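Long-range contact in MlnD (Bacillus methylotrophicus, PDB 5IL5), which is a polyketide synthase probably involved in antibiotic biosynthesis, whose dehydratase domain is expected to remove water from carrier-bound intermediates: residues D31-F43 and K47-I59. Numbering follows the deposited sequence.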
ATOM      1  N   ASP A  31       3.066   8.488  -5.670  1.00 68.85           N
ATOM      2  CA  ASP A  31       4.089   7.491  -5.964  1.00 65.16           C
ATOM      3  C   ASP A  31       5.014   7.252  -4.782  1.00 62.37           C
ATOM      4  O   ASP A  31       5.461   8.191  -4.120  1.00 63.59           O
ATOM      5  CB  ASP A  31       4.924   7.906  -7.183  1.00 48.86           C
ATOM      6  CG  ASP A  31       4.219   7.621  -8.502  1.00 49.76           C
ATOM      7  OD1 ASP A  31       2.974   7.501  -8.499  1.00 50.45           O
ATOM      8  OD2 ASP A  31       4.922   7.520  -9.540  1.00 49.88           O
ATOM      9  N   LEU A  32       5.301   5.975  -4.529  1.00 36.88           N
ATOM     10  CA  LEU A  32       6.317   5.600  -3.559  1.00 36.43           C
ATOM     11  C   LEU A  32       7.733   5.770  -4.102  1.00 36.62           C
ATOM     12  O   LEU A  32       8.679   5.883  -3.315  1.00 36.77           O
ATOM     13  CB  LEU A  32       6.103   4.154  -3.117  1.00 35.26           C
ATOM     14  CG  LEU A  32       4.802   3.878  -2.367  1.00 35.02           C
ATOM     15  CD1 LEU A  32       4.529   2.386  -2.306  1.00 33.97           C
ATOM     16  CD2 LEU A  32       4.900   4.459  -0.971  1.00 35.41           C
ATOM     17  N   HIS A  33       7.903   5.802  -5.419  1.00 36.76           N
ATOM     18  CA  HIS A  33       9.228   5.812  -6.024  1.00 36.88           C
ATOM     19  C   HIS A  33       9.053   6.025  -7.527  1.00 37.24           C
ATOM     20  O   HIS A  33       7.989   5.718  -8.068  1.00 37.12           O
ATOM     21  CB  HIS A  33       9.966   4.496  -5.721  1.00 35.92           C
ATOM     22  CG  HIS A  33      11.341   4.372  -6.300  1.00 36.06           C
ATOM     23  ND1 HIS A  33      11.587   3.973  -7.597  1.00 35.96           N
ATOM     24  CD2 HIS A  33      12.553   4.540  -5.723  1.00 36.38           C
ATOM     25  CE1 HIS A  33      12.893   3.917  -7.795  1.00 36.16           C
ATOM     26  NE2 HIS A  33      13.500   4.260  -6.674  1.00 36.44           N
ATOM     27  N   PRO A  34      10.065   6.568  -8.216  1.00 37.82           N
ATOM     28  CA  PRO A  34       9.914   6.782  -9.667  1.00 38.27           C
ATOM     29  C   PRO A  34       9.457   5.547 -10.437  1.00 37.52           C
ATOM     30  O   PRO A  34       8.829   5.687 -11.496  1.00 38.00           O
ATOM     31  CB  PRO A  34      11.320   7.225 -10.106  1.00 38.75           C
ATOM     32  CG  PRO A  34      12.082   7.548  -8.847  1.00 38.86           C
ATOM     33  CD  PRO A  34      11.161   7.388  -7.676  1.00 38.50           C
ATOM     34  N   TYR A  35       9.765   4.344  -9.952  1.00 36.54           N
ATOM     35  CA  TYR A  35       9.330   3.111 -10.589  1.00 35.95           C
ATOM     36  C   TYR A  35       8.256   2.370  -9.805  1.00 35.32           C
ATOM     37  O   TYR A  35       7.761   1.350 -10.291  1.00 34.97           O
ATOM     38  CB  TYR A  35      10.517   2.162 -10.811  1.00 35.49           C
ATOM     39  CG  TYR A  35      11.775   2.788 -11.374  1.00 36.05           C
ATOM     40  CD1 TYR A  35      11.724   3.705 -12.415  1.00 36.89           C
ATOM     41  CD2 TYR A  35      13.023   2.414 -10.896  1.00 35.84           C
ATOM     42  CE1 TYR A  35      12.878   4.256 -12.936  1.00 37.44           C
ATOM     43  CE2 TYR A  35      14.177   2.957 -11.414  1.00 36.42           C
ATOM     44  CZ  TYR A  35      14.100   3.875 -12.435  1.00 37.18           C
ATOM     45  OH  TYR A  35      15.252   4.415 -12.950  1.00 37.81           O
ATOM     46  N   ILE A  36       7.886   2.839  -8.615  1.00 35.26           N
ATOM     47  CA  ILE A  36       6.888   2.175  -7.776  1.00 34.70           C
ATOM     48  C   ILE A  36       5.774   3.173  -7.484  1.00 35.33           C
ATOM     49  O   ILE A  36       6.019   4.225  -6.881  1.00 35.87           O
ATOM     50  CB  ILE A  36       7.500   1.627  -6.471  1.00 34.07           C
ATOM     51  CG1 ILE A  36       8.680   0.688  -6.778  1.00 33.67           C
ATOM     52  CG2 ILE A  36       6.448   0.922  -5.627  1.00 33.52           C
ATOM     53  CD1 ILE A  36       9.518   0.331  -5.556  1.00 33.38           C
ATOM     54  N   SER A  37       4.554   2.847  -7.914  1.00 38.85           N
ATOM     55  CA  SER A  37       3.449   3.789  -7.786  1.00 39.66           C
ATOM     56  C   SER A  37       2.709   3.659  -6.460  1.00 39.31           C
ATOM     57  O   SER A  37       2.280   4.671  -5.896  1.00 40.00           O
ATOM     58  CB  SER A  37       2.468   3.620  -8.951  1.00 40.23           C
ATOM     59  OG  SER A  37       1.811   2.370  -8.917  1.00 39.60           O
ATOM     60  N   CYS A  38       2.547   2.446  -5.941  1.00 34.94           N
ATOM     61  CA  CYS A  38       1.792   2.274  -4.707  1.00 34.64           C
ATOM     62  C   CYS A  38       2.039   0.886  -4.138  1.00 33.60           C
ATOM     63  O   CYS A  38       2.611   0.012  -4.792  1.00 33.19           O
ATOM     64  CB  CYS A  38       0.296   2.494  -4.943  1.00 35.22           C
ATOM     65  SG  CYS A  38      -0.445   1.387  -6.150  1.00 35.16           S
ATOM     66  N   ASN A  39       1.573   0.701  -2.901  1.00 33.46           N
ATOM     67  CA  ASN A  39       1.674  -0.560  -2.177  1.00 32.62           C
ATOM     68  C   ASN A  39       0.364  -1.325  -2.338  1.00 32.49           C
ATOM     69  O   ASN A  39      -0.707  -0.798  -2.022  1.00 32.90           O
ATOM     70  CB  ASN A  39       1.987  -0.300  -0.704  1.00 32.51           C
ATOM     71  CG  ASN A  39       2.130  -1.574   0.099  1.00 31.79           C
ATOM     72  OD1 ASN A  39       1.629  -2.633  -0.284  1.00 31.39           O
ATOM     73  ND2 ASN A  39       2.853  -1.487   1.208  1.00 31.76           N
ATOM     74  N   ILE A  40       0.453  -2.551  -2.858  1.00 31.90           N
ATOM     75  CA  ILE A  40      -0.723  -3.389  -3.085  1.00 31.90           C
ATOM     76  C   ILE A  40      -0.618  -4.695  -2.309  1.00 31.23           C
ATOM     77  O   ILE A  40      -1.124  -5.734  -2.746  1.00 31.21           O
ATOM     78  CB  ILE A  40      -0.900  -3.661  -4.588  1.00 32.36           C
ATOM     79  CG1 ILE A  40       0.428  -4.128  -5.201  1.00 32.11           C
ATOM     80  CG2 ILE A  40      -1.409  -2.407  -5.270  1.00 33.24           C
ATOM     81  CD1 ILE A  40       0.280  -4.934  -6.469  1.00 32.46           C
ATOM     82  N   SER A  41       0.026  -4.646  -1.149  1.00 30.84           N
ATOM     83  CA  SER A  41       0.181  -5.829  -0.314  1.00 30.35           C
ATOM     84  C   SER A  41      -1.171  -6.338   0.172  1.00 30.32           C
ATOM     85  O   SER A  41      -2.140  -5.584   0.280  1.00 30.65           O
ATOM     86  CB  SER A  41       1.071  -5.508   0.879  1.00 30.17           C
ATOM     87  OG  SER A  41       2.301  -4.954   0.458  1.00 30.33           O
ATOM     88  N   ASP A  42      -1.236  -7.638   0.452  1.00 30.04           N
ATOM     89  CA  ASP A  42      -2.433  -8.240   1.025  1.00 30.03           C
ATOM     90  C   ASP A  42      -2.019  -9.417   1.903  1.00 29.69           C
ATOM     91  O   ASP A  42      -0.829  -9.707   2.074  1.00 29.53           O
ATOM     92  CB  ASP A  42      -3.419  -8.673  -0.067  1.00 30.48           C
ATOM     93  CG  ASP A  42      -2.824  -9.702  -1.024  1.00 30.57           C
ATOM     94  OD1 ASP A  42      -1.931 -10.471  -0.607  1.00 30.26           O
ATOM     95  OD2 ASP A  42      -3.250  -9.743  -2.201  1.00 31.11           O
ATOM     96  N   PHE A  43      -3.021 -10.116   2.440  1.00 29.71           N
ATOM     97  CA  PHE A  43      -2.742 -11.237   3.332  1.00 29.52           C
ATOM     98  C   PHE A  43      -1.891 -12.278   2.640  1.00 29.62           C
ATOM     99  O   PHE A  43      -1.064 -12.938   3.281  1.00 29.56           O
ATOM    100  CB  PHE A  43      -4.051 -11.878   3.787  1.00 29.65           C
ATOM    101  CG  PHE A  43      -4.810 -11.072   4.794  1.00 29.59           C
ATOM    102  CD1 PHE A  43      -4.159 -10.316   5.748  1.00 29.41           C
ATOM    103  CD2 PHE A  43      -6.193 -11.054   4.761  1.00 29.87           C
ATOM    104  CE1 PHE A  43      -4.874  -9.579   6.664  1.00 29.51           C
ATOM    105  CE2 PHE A  43      -6.909 -10.319   5.670  1.00 29.93           C
ATOM    106  CZ  PHE A  43      -6.246  -9.577   6.625  1.00 29.74           C
ATOM    107  N   LYS A  47       3.595  -6.788  -1.541  1.00 30.21           N
ATOM    108  CA  LYS A  47       3.888  -6.508  -2.940  1.00 30.52           C
ATOM    109  C   LYS A  47       3.556  -5.065  -3.284  1.00 30.86           C
ATOM    110  O   LYS A  47       2.710  -4.434  -2.644  1.00 30.93           O
ATOM    111  CB  LYS A  47       3.111  -7.471  -3.838  1.00 30.66           C
ATOM    112  CG  LYS A  47       1.639  -7.562  -3.486  1.00 30.68           C
ATOM    113  CD  LYS A  47       0.971  -8.694  -4.216  1.00 30.95           C
ATOM    114  CE  LYS A  47      -0.345  -9.026  -3.563  1.00 30.94           C
ATOM    115  NZ  LYS A  47      -1.168  -9.896  -4.424  1.00 31.48           N
ATOM    116  N   PHE A  48       4.225  -4.568  -4.327  1.00 31.19           N
ATOM    117  CA  PHE A  48       4.082  -3.204  -4.811  1.00 31.70           C
ATOM    118  C   PHE A  48       3.826  -3.213  -6.312  1.00 32.16           C
ATOM    119  O   PHE A  48       4.230  -4.137  -7.021  1.00 32.11           O
ATOM    120  CB  PHE A  48       5.338  -2.361  -4.543  1.00 31.87           C
ATOM    121  CG  PHE A  48       5.736  -2.257  -3.096  1.00 31.66           C
ATOM    122  CD1 PHE A  48       6.472  -3.256  -2.484  1.00 31.29           C
ATOM    123  CD2 PHE A  48       5.431  -1.123  -2.369  1.00 32.03           C
ATOM    124  CE1 PHE A  48       6.858  -3.142  -1.162  1.00 31.28           C
ATOM    125  CE2 PHE A  48       5.815  -1.004  -1.049  1.00 32.02           C
ATOM    126  CZ  PHE A  48       6.530  -2.011  -0.449  1.00 31.64           C
ATOM    127  N   LEU A  49       3.161  -2.164  -6.790  1.00 33.29           N
ATOM    128  CA  LEU A  49       2.868  -1.994  -8.210  1.00 33.96           C
ATOM    129  C   LEU A  49       3.994  -1.211  -8.890  1.00 34.31           C
ATOM    130  O   LEU A  49       4.346  -0.111  -8.452  1.00 34.54           O
ATOM    131  CB  LEU A  49       1.538  -1.260  -8.379  1.00 34.65           C
ATOM    132  CG  LEU A  49       0.838  -1.323  -9.736  1.00 35.51           C
ATOM    133  CD1 LEU A  49      -0.607  -0.916  -9.549  1.00 36.13           C
ATOM    134  CD2 LEU A  49       1.496  -0.454 -10.783  1.00 36.21           C
ATOM    135  N   ILE A  50       4.549  -1.771  -9.957  1.00 33.94           N
ATOM    136  CA  ILE A  50       5.610  -1.126 -10.722  1.00 34.33           C
ATOM    137  C   ILE A  50       4.986  -0.390 -11.900  1.00 35.31           C
ATOM    138  O   ILE A  50       4.117  -0.931 -12.595  1.00 35.69           O
ATOM    139  CB  ILE A  50       6.635  -2.162 -11.224  1.00 34.07           C
ATOM    140  CG1 ILE A  50       7.246  -2.960 -10.066  1.00 33.29           C
ATOM    141  CG2 ILE A  50       7.718  -1.482 -12.073  1.00 34.54           C
ATOM    142  CD1 ILE A  50       8.436  -2.315  -9.406  1.00 33.18           C
ATOM    143  N   ASN A  51       5.461   0.825 -12.168  1.00 49.65           N
ATOM    144  CA  ASN A  51       5.010   1.561 -13.346  1.00 50.82           C
ATOM    145  C   ASN A  51       6.182   2.373 -13.877  1.00 50.32           C
ATOM    146  O   ASN A  51       6.578   3.368 -13.264  1.00 49.72           O
ATOM    147  CB  ASN A  51       3.813   2.457 -13.034  1.00 51.68           C
ATOM    148  CG  ASN A  51       3.319   3.193 -14.260  1.00 53.06           C
ATOM    149  OD1 ASN A  51       3.597   2.782 -15.398  1.00 53.63           O
ATOM    150  ND2 ASN A  51       2.540   4.252 -14.046  1.00 53.75           N
ATOM    151  N   VAL A  52       6.721   1.949 -15.020  1.00 43.29           N
ATOM    152  CA  VAL A  52       7.802   2.638 -15.711  1.00 43.03           C
ATOM    153  C   VAL A  52       7.359   3.161 -17.071  1.00 44.49           C
ATOM    154  O   VAL A  52       8.197   3.467 -17.918  1.00 44.56           O
ATOM    155  CB  VAL A  52       9.039   1.730 -15.860  1.00 42.16           C
ATOM    156  CG1 VAL A  52       9.632   1.410 -14.502  1.00 40.77           C
ATOM    157  CG2 VAL A  52       8.685   0.463 -16.620  1.00 42.93           C
ATOM    158  N   SER A  53       6.050   3.229 -17.307  1.00 45.47           N
ATOM    159  CA  SER A  53       5.531   3.719 -18.577  1.00 47.07           C
ATOM    160  C   SER A  53       6.122   5.083 -18.928  1.00 47.09           C
ATOM    161  O   SER A  53       6.637   5.285 -20.033  1.00 47.70           O
ATOM    162  CB  SER A  53       4.003   3.779 -18.502  1.00 48.36           C
ATOM    163  OG  SER A  53       3.427   4.217 -19.718  1.00 50.10           O
ATOM    164  N   ASP A  54       6.063   6.030 -17.990  1.00 46.48           N
ATOM    165  CA  ASP A  54       6.389   7.428 -18.254  1.00 46.73           C
ATOM    166  C   ASP A  54       7.846   7.792 -17.961  1.00 45.37           C
ATOM    167  O   ASP A  54       8.171   8.983 -17.904  1.00 45.36           O
ATOM    168  CB  ASP A  54       5.457   8.334 -17.446  1.00 47.07           C
ATOM    169  CG  ASP A  54       4.047   8.356 -18.004  1.00 48.82           C
ATOM    170  OD1 ASP A  54       3.896   8.137 -19.232  1.00 50.03           O
ATOM    171  OD2 ASP A  54       3.104   8.590 -17.213  1.00 49.07           O
ATOM    172  N   THR A  55       8.721   6.810 -17.758  1.00 44.29           N
ATOM    173  CA  THR A  55      10.160   7.036 -17.794  1.00 43.29           C
ATOM    174  C   THR A  55      10.638   6.972 -19.240  1.00 44.13           C
ATOM    175  O   THR A  55      10.092   6.228 -20.061  1.00 45.11           O
ATOM    176  CB  THR A  55      10.912   5.994 -16.969  1.00 41.90           C
ATOM    177  OG1 THR A  55      11.061   4.802 -17.746  1.00 42.22           O
ATOM    178  CG2 THR A  55      10.175   5.655 -15.687  1.00 41.41           C
ATOM    179  N   GLY A  56      11.676   7.744 -19.550  1.00 43.81           N
ATOM    180  CA  GLY A  56      12.107   7.824 -20.933  1.00 44.75           C
ATOM    181  C   GLY A  56      13.165   6.796 -21.266  1.00 44.11           C
ATOM    182  O   GLY A  56      13.912   6.948 -22.235  1.00 44.54           O
ATOM    183  N   LEU A  57      13.188   5.713 -20.498  1.00 43.21           N
ATOM    184  CA  LEU A  57      14.313   4.790 -20.456  1.00 42.31           C
ATOM    185  C   LEU A  57      13.955   3.517 -21.211  1.00 43.07           C
ATOM    186  O   LEU A  57      13.036   2.794 -20.812  1.00 43.25           O
ATOM    187  CB  LEU A  57      14.682   4.470 -19.006  1.00 40.83           C
ATOM    188  CG  LEU A  57      14.709   5.650 -18.024  1.00 40.21           C
ATOM    189  CD1 LEU A  57      14.654   5.140 -16.595  1.00 39.12           C
ATOM    190  CD2 LEU A  57      15.933   6.532 -18.221  1.00 39.79           C
ATOM    191  N   TYR A  58      14.671   3.253 -22.303  1.00 43.60           N
ATOM    192  CA  TYR A  58      14.490   2.023 -23.058  1.00 44.36           C
ATOM    193  C   TYR A  58      15.825   1.590 -23.653  1.00 44.09           C
ATOM    194  O   TYR A  58      16.721   2.411 -23.876  1.00 43.81           O
ATOM    195  CB  TYR A  58      13.434   2.182 -24.167  1.00 46.20           C
ATOM    196  CG  TYR A  58      13.723   3.285 -25.158  1.00 47.13           C
ATOM    197  CD1 TYR A  58      14.573   3.079 -26.240  1.00 47.71           C
ATOM    198  CD2 TYR A  58      13.131   4.535 -25.020  1.00 47.53           C
ATOM    199  CE1 TYR A  58      14.834   4.092 -27.146  1.00 48.65           C
ATOM    200  CE2 TYR A  58      13.385   5.551 -25.924  1.00 48.48           C
ATOM    201  CZ  TYR A  58      14.238   5.324 -26.984  1.00 49.03           C
ATOM    202  OH  TYR A  58      14.494   6.335 -27.881  1.00 50.06           O
ATOM    203  N   ILE A  59      15.951   0.284 -23.903  1.00 45.96           N
ATOM    204  CA  ILE A  59      17.061  -0.264 -24.669  1.00 46.08           C
ATOM    205  C   ILE A  59      16.482  -1.098 -25.802  1.00 47.64           C
ATOM    206  O   ILE A  59      15.311  -1.481 -25.788  1.00 48.37           O
ATOM    207  CB  ILE A  59      18.036  -1.119 -23.820  1.00 44.73           C
ATOM    208  CG1 ILE A  59      17.338  -2.335 -23.204  1.00 44.59           C
ATOM    209  CG2 ILE A  59      18.660  -0.282 -22.717  1.00 43.32           C
ATOM    210  CD1 ILE A  59      18.313  -3.404 -22.713  1.00 43.73           C
TER
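An antiparallel beta hairpin at the start of the N-terminal hotdog fold joins strand 36-39 to strand 46-50, with S37 N donating to L49 O (3.0 Å) and L49 N returning to C38 O. N51 N meets Y35 O from above the carbonyl plane, while I40 N binds K47 O. Near the turn side chains take over: S41 OG accepts K47 N at 3.0 Å in a nearly straight bond (168°), and S41 N donates to N39 OD1, closing an Asx turn. K47, extended beyond CG, runs past I40 O to D42, where K47 NZ forms a salt bridge with D42 OD2 (3.0 Å), meeting it from above the carboxylate plane; D42 OD1 accepts from A45 N. On the face shared by I36, N39, F48 and I50, L32 CD1 lies at the edge of the F48 ring, 3.6 Å from F48 CD2. I36 CG2 packs on F48 CB, and the N39 amide approaches that ring obliquely, their planes 40° apart. With CG beside its backbone N (chi1 -45°), the Y35 ring reaches the outgoing loop, where V52 CG1 approaches Y35 CD1 at 3.7 Å and T55 CG2 borders the ring edge. Strand 36-39 is outermost within the chain; strand 46-50 pairs onward with strand 111-117, helix 74-86 packs against L32, F48 and V52, and N39 and S41 meet their counterparts in the second subunit.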